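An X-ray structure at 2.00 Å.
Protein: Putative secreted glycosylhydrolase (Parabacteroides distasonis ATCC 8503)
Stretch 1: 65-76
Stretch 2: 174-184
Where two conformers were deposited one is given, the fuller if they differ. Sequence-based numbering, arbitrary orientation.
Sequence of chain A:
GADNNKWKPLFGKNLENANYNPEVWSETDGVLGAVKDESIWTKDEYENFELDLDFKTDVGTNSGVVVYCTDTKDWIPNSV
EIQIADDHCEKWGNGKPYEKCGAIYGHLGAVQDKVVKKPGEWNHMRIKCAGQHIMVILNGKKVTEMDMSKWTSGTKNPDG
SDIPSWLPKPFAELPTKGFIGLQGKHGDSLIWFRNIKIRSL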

# COMPACT_ATOMS: atom_id res chain seq x y z
N VAL A 65 0.90 1.20 -0.00
CA VAL A 65 0.00 1.53 1.08
C VAL A 65 0.32 0.51 2.18
O VAL A 65 0.39 -0.71 1.90
CB VAL A 65 -1.46 1.43 0.62
CG1 VAL A 65 -2.38 1.81 1.76
CG2 VAL A 65 -1.70 2.37 -0.62
N VAL A 66 0.51 0.99 3.40
CA VAL A 66 0.84 0.12 4.52
C VAL A 66 -0.37 -0.02 5.41
O VAL A 66 -1.00 0.96 5.74
CB VAL A 66 2.07 0.65 5.29
CG1 VAL A 66 2.43 -0.25 6.45
CG2 VAL A 66 3.26 0.76 4.31
N VAL A 67 -0.73 -1.24 5.76
CA VAL A 67 -1.87 -1.51 6.66
C VAL A 67 -1.36 -2.39 7.79
O VAL A 67 -0.25 -2.97 7.73
CB VAL A 67 -3.09 -2.15 5.93
CG1 VAL A 67 -3.61 -1.21 4.82
CG2 VAL A 67 -2.77 -3.58 5.35
N TYR A 68 -2.15 -2.46 8.86
CA TYR A 68 -1.87 -3.36 9.96
C TYR A 68 -0.50 -3.10 10.57
O TYR A 68 0.22 -4.05 10.96
CB TYR A 68 -1.94 -4.83 9.45
CG TYR A 68 -3.27 -5.34 8.96
CD1 TYR A 68 -4.44 -4.63 9.18
CD2 TYR A 68 -3.37 -6.61 8.34
CE1 TYR A 68 -5.65 -5.11 8.76
CE2 TYR A 68 -4.60 -7.11 7.94
CZ TYR A 68 -5.73 -6.37 8.17
OH TYR A 68 -6.96 -6.83 7.80
N CYS A 69 -0.11 -1.83 10.64
CA CYS A 69 1.19 -1.48 11.17
C CYS A 69 1.13 -1.37 12.68
O CYS A 69 0.40 -0.57 13.21
CB CYS A 69 1.74 -0.19 10.56
SG CYS A 69 3.31 0.23 11.23
N THR A 70 1.93 -2.18 13.37
CA THR A 70 1.90 -2.24 14.82
C THR A 70 3.07 -1.46 15.42
O THR A 70 3.16 -1.33 16.64
CB THR A 70 1.91 -3.71 15.32
OG1 THR A 70 3.07 -4.38 14.83
CG2 THR A 70 0.64 -4.48 14.85
N ASP A 71 3.91 -0.87 14.56
CA ASP A 71 5.01 -0.04 15.00
C ASP A 71 5.37 0.90 13.88
O ASP A 71 5.95 0.47 12.89
CB ASP A 71 6.20 -0.94 15.32
CG ASP A 71 7.39 -0.19 15.92
OD1 ASP A 71 7.60 1.01 15.62
OD2 ASP A 71 8.12 -0.84 16.69
N THR A 72 5.04 2.18 14.00
CA THR A 72 5.29 3.13 12.89
C THR A 72 6.79 3.54 12.77
O THR A 72 7.22 4.02 11.72
CB THR A 72 4.40 4.35 13.01
OG1 THR A 72 4.69 5.01 14.24
CG2 THR A 72 2.92 3.95 13.00
N LYS A 73 7.59 3.30 13.80
CA LYS A 73 9.06 3.53 13.72
C LYS A 73 9.73 2.33 12.99
O LYS A 73 10.37 2.51 11.96
CB LYS A 73 9.68 3.79 15.10
N ASP A 74 9.52 1.12 13.51
CA ASP A 74 10.02 -0.11 12.89
C ASP A 74 8.92 -0.82 12.08
O ASP A 74 8.54 -1.96 12.37
CB ASP A 74 10.59 -1.04 13.98
CG ASP A 74 11.28 -2.28 13.42
OD1 ASP A 74 11.83 -2.22 12.30
OD2 ASP A 74 11.28 -3.31 14.12
N TRP A 75 8.44 -0.14 11.05
CA TRP A 75 7.21 -0.54 10.37
C TRP A 75 7.41 -1.64 9.34
O TRP A 75 6.51 -2.42 9.10
CB TRP A 75 6.54 0.67 9.69
CG TRP A 75 7.29 1.33 8.53
CD1 TRP A 75 8.12 2.43 8.60
CD2 TRP A 75 7.20 0.99 7.13
NE1 TRP A 75 8.54 2.77 7.34
CE2 TRP A 75 8.00 1.91 6.42
CE3 TRP A 75 6.51 -0.00 6.43
CZ2 TRP A 75 8.15 1.86 5.04
CZ3 TRP A 75 6.66 -0.06 5.04
CH2 TRP A 75 7.49 0.87 4.36
N ILE A 76 8.60 -1.69 8.75
CA ILE A 76 8.82 -2.49 7.57
C ILE A 76 8.51 -3.98 7.85
O ILE A 76 7.78 -4.59 7.08
CB ILE A 76 10.25 -2.25 7.01
CG1 ILE A 76 10.32 -0.88 6.33
CG2 ILE A 76 10.63 -3.34 5.99
CD1 ILE A 76 11.74 -0.30 6.26
N LEU A 174 0.93 -12.43 11.90
CA LEU A 174 0.83 -10.98 11.97
C LEU A 174 -0.56 -10.57 12.50
O LEU A 174 -1.59 -11.18 12.12
CB LEU A 174 1.12 -10.38 10.58
CG LEU A 174 2.30 -9.41 10.47
CD1 LEU A 174 3.57 -9.94 11.01
CD2 LEU A 174 2.45 -8.97 9.06
N PRO A 175 -0.59 -9.61 13.45
CA PRO A 175 -1.85 -8.96 13.82
C PRO A 175 -2.54 -8.29 12.62
O PRO A 175 -1.87 -7.79 11.69
CB PRO A 175 -1.40 -7.90 14.84
CG PRO A 175 -0.10 -8.41 15.39
CD PRO A 175 0.55 -9.14 14.26
N THR A 176 -3.88 -8.22 12.70
CA THR A 176 -4.71 -7.72 11.62
C THR A 176 -5.42 -6.42 12.06
O THR A 176 -6.59 -6.16 11.77
CB THR A 176 -5.64 -8.83 11.15
OG1 THR A 176 -6.54 -9.22 12.21
CG2 THR A 176 -4.80 -10.03 10.70
N LYS A 177 -4.66 -5.63 12.80
CA LYS A 177 -5.06 -4.32 13.28
C LYS A 177 -3.78 -3.48 13.41
O LYS A 177 -2.77 -3.97 13.92
CB LYS A 177 -5.74 -4.44 14.66
CG LYS A 177 -5.95 -3.07 15.35
CD LYS A 177 -6.86 -3.10 16.58
CE LYS A 177 -6.87 -1.73 17.24
NZ LYS A 177 -7.61 -1.68 18.55
N GLY A 178 -3.85 -2.23 13.00
CA GLY A 178 -2.77 -1.28 13.25
C GLY A 178 -2.93 -0.00 12.44
O GLY A 178 -4.00 0.27 11.87
N PHE A 179 -1.86 0.77 12.37
CA PHE A 179 -1.91 2.05 11.71
C PHE A 179 -1.88 1.83 10.19
O PHE A 179 -1.43 0.78 9.73
CB PHE A 179 -0.74 2.93 12.15
CG PHE A 179 -0.68 3.14 13.63
CD1 PHE A 179 -1.42 4.13 14.22
CD2 PHE A 179 0.10 2.33 14.43
CE1 PHE A 179 -1.36 4.32 15.57
CE2 PHE A 179 0.17 2.52 15.80
CZ PHE A 179 -0.57 3.51 16.36
N ILE A 180 -2.41 2.83 9.47
CA ILE A 180 -2.35 2.90 8.04
C ILE A 180 -1.38 4.02 7.65
O ILE A 180 -1.35 5.09 8.27
CB ILE A 180 -3.78 3.10 7.42
CG1 ILE A 180 -4.68 1.92 7.79
CG2 ILE A 180 -3.70 3.22 5.93
CD1 ILE A 180 -6.17 2.05 7.40
N GLY A 181 -0.54 3.76 6.66
CA GLY A 181 0.35 4.78 6.15
C GLY A 181 0.61 4.72 4.66
O GLY A 181 0.29 3.76 3.99
N LEU A 182 1.18 5.82 4.16
CA LEU A 182 1.71 5.92 2.81
C LEU A 182 3.19 6.20 2.91
O LEU A 182 3.66 6.86 3.85
CB LEU A 182 1.02 7.04 2.04
CG LEU A 182 -0.49 6.96 1.89
CD1 LEU A 182 -1.05 8.26 1.30
CD2 LEU A 182 -0.85 5.71 1.03
N GLN A 183 3.93 5.67 1.96
CA GLN A 183 5.36 5.84 1.92
C GLN A 183 5.75 7.08 1.15
O GLN A 183 5.05 7.51 0.23
CB GLN A 183 6.00 4.60 1.32
CG GLN A 183 5.75 3.38 2.17
CD GLN A 183 6.08 2.13 1.44
OE1 GLN A 183 7.24 1.89 1.11
NE2 GLN A 183 5.06 1.32 1.18
N GLY A 184 6.91 7.63 1.56
CA GLY A 184 7.43 8.89 1.06
C GLY A 184 8.21 8.71 -0.23
O GLY A 184 8.22 7.65 -0.80
O HOH W 1 -4.62 -1.22 9.67
O HOH W 2 0.66 -6.55 11.59
O HOH W 3 -8.73 -6.35 9.82

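Two antiparallel segments, more than a hundred residues apart in sequence, are joined by a backbone ladder that a beta bulge interrupts, and 782 Å² of surface, counting both sides, is buried between them. Tyr 68, at the bulge, contributes the most area, followed by Phe 179 and Gln 183.

The ladder has two hydrogen-bonded pairs. Val 66 N donates to Gly 181 O (2.8 Å) and Gly 181 N returns a bond to Val 66 O (3.0 Å); beyond the bulge, Cys 69 N donates to Phe 179 O (3.1 Å) and Phe 179 N to Cys 69 O (2.8 Å). Ile 180 CA adds a CA-H...O contact to Val 66 O (3.3 Å). Between the pairs the register shifts by one residue, and the extra residue is Tyr 68, whose phi/psi of 58/37° turns the chain through a corner. Its amide therefore misses the ladder: Tyr 68 N lies 3.4 Å from Phe 179 O, but at a poor angle for a hydrogen bond. A water takes over, accepting from Tyr 68 N (2.9 Å) and donating to Gly 178 O (2.7 Å).

Although its CA-to-CB bond points away from the second stretch, the Tyr 68 side chain (chi1 m) runs along the loop of Pro 175, Thr 176 and Lys 177. Thr 176 CA sits over one ring face, 3.6 Å from the centroid of the Tyr 68 ring and only 6° off its normal, a CH-pi contact that lets a backbone carbon pack on the aromatic surface. Two further waters tie the same residues: one donates to Tyr 68 O (2.6 Å) and Pro 175 O (2.8 Å), the other to Tyr 68 OH (2.7 Å) and Thr 176 O (2.9 Å). The contact buries Lys 177 N without a partner.

Gly 178 fits tightly beside the corner. An ideal CB there would lie 2.3 Å from Cys 69 O and 2.8 Å from Tyr 68 C, both clashes; without one, Gly 178 CA approaches Cys 69 O to 3.2 Å.

Phe 179 and Cys 69 place their side chains on the same sheet face as Val 66. The Phe 179 ring, with chi1 m, extends to the methyl of Thr 72, where Thr 72 CG2 comes within 3.6 Å of Phe 179 CD2, while Cys 69 CB and Phe 179 CB pack at 4.3 Å. On the other face Val 65 and Leu 182 form a non-hydrogen-bonded pair, and their branched apolar side chains meet at Val 65 CG2 and Leu 182 CD2 (3.8 Å).

At the far end Gln 183 points toward the first stretch. Its flexible chain brings Gln 183 NE2 to 3.7 Å from Val 66 CG2 and Gln 183 OE1 to 3.4 Å from Trp 75 CH2, at the edge of the indole near its plane. Gln 183 NE2 is hydrogen-bonded elsewhere in the structure, so its amide nitrogen is satisfied beside the apolar valine.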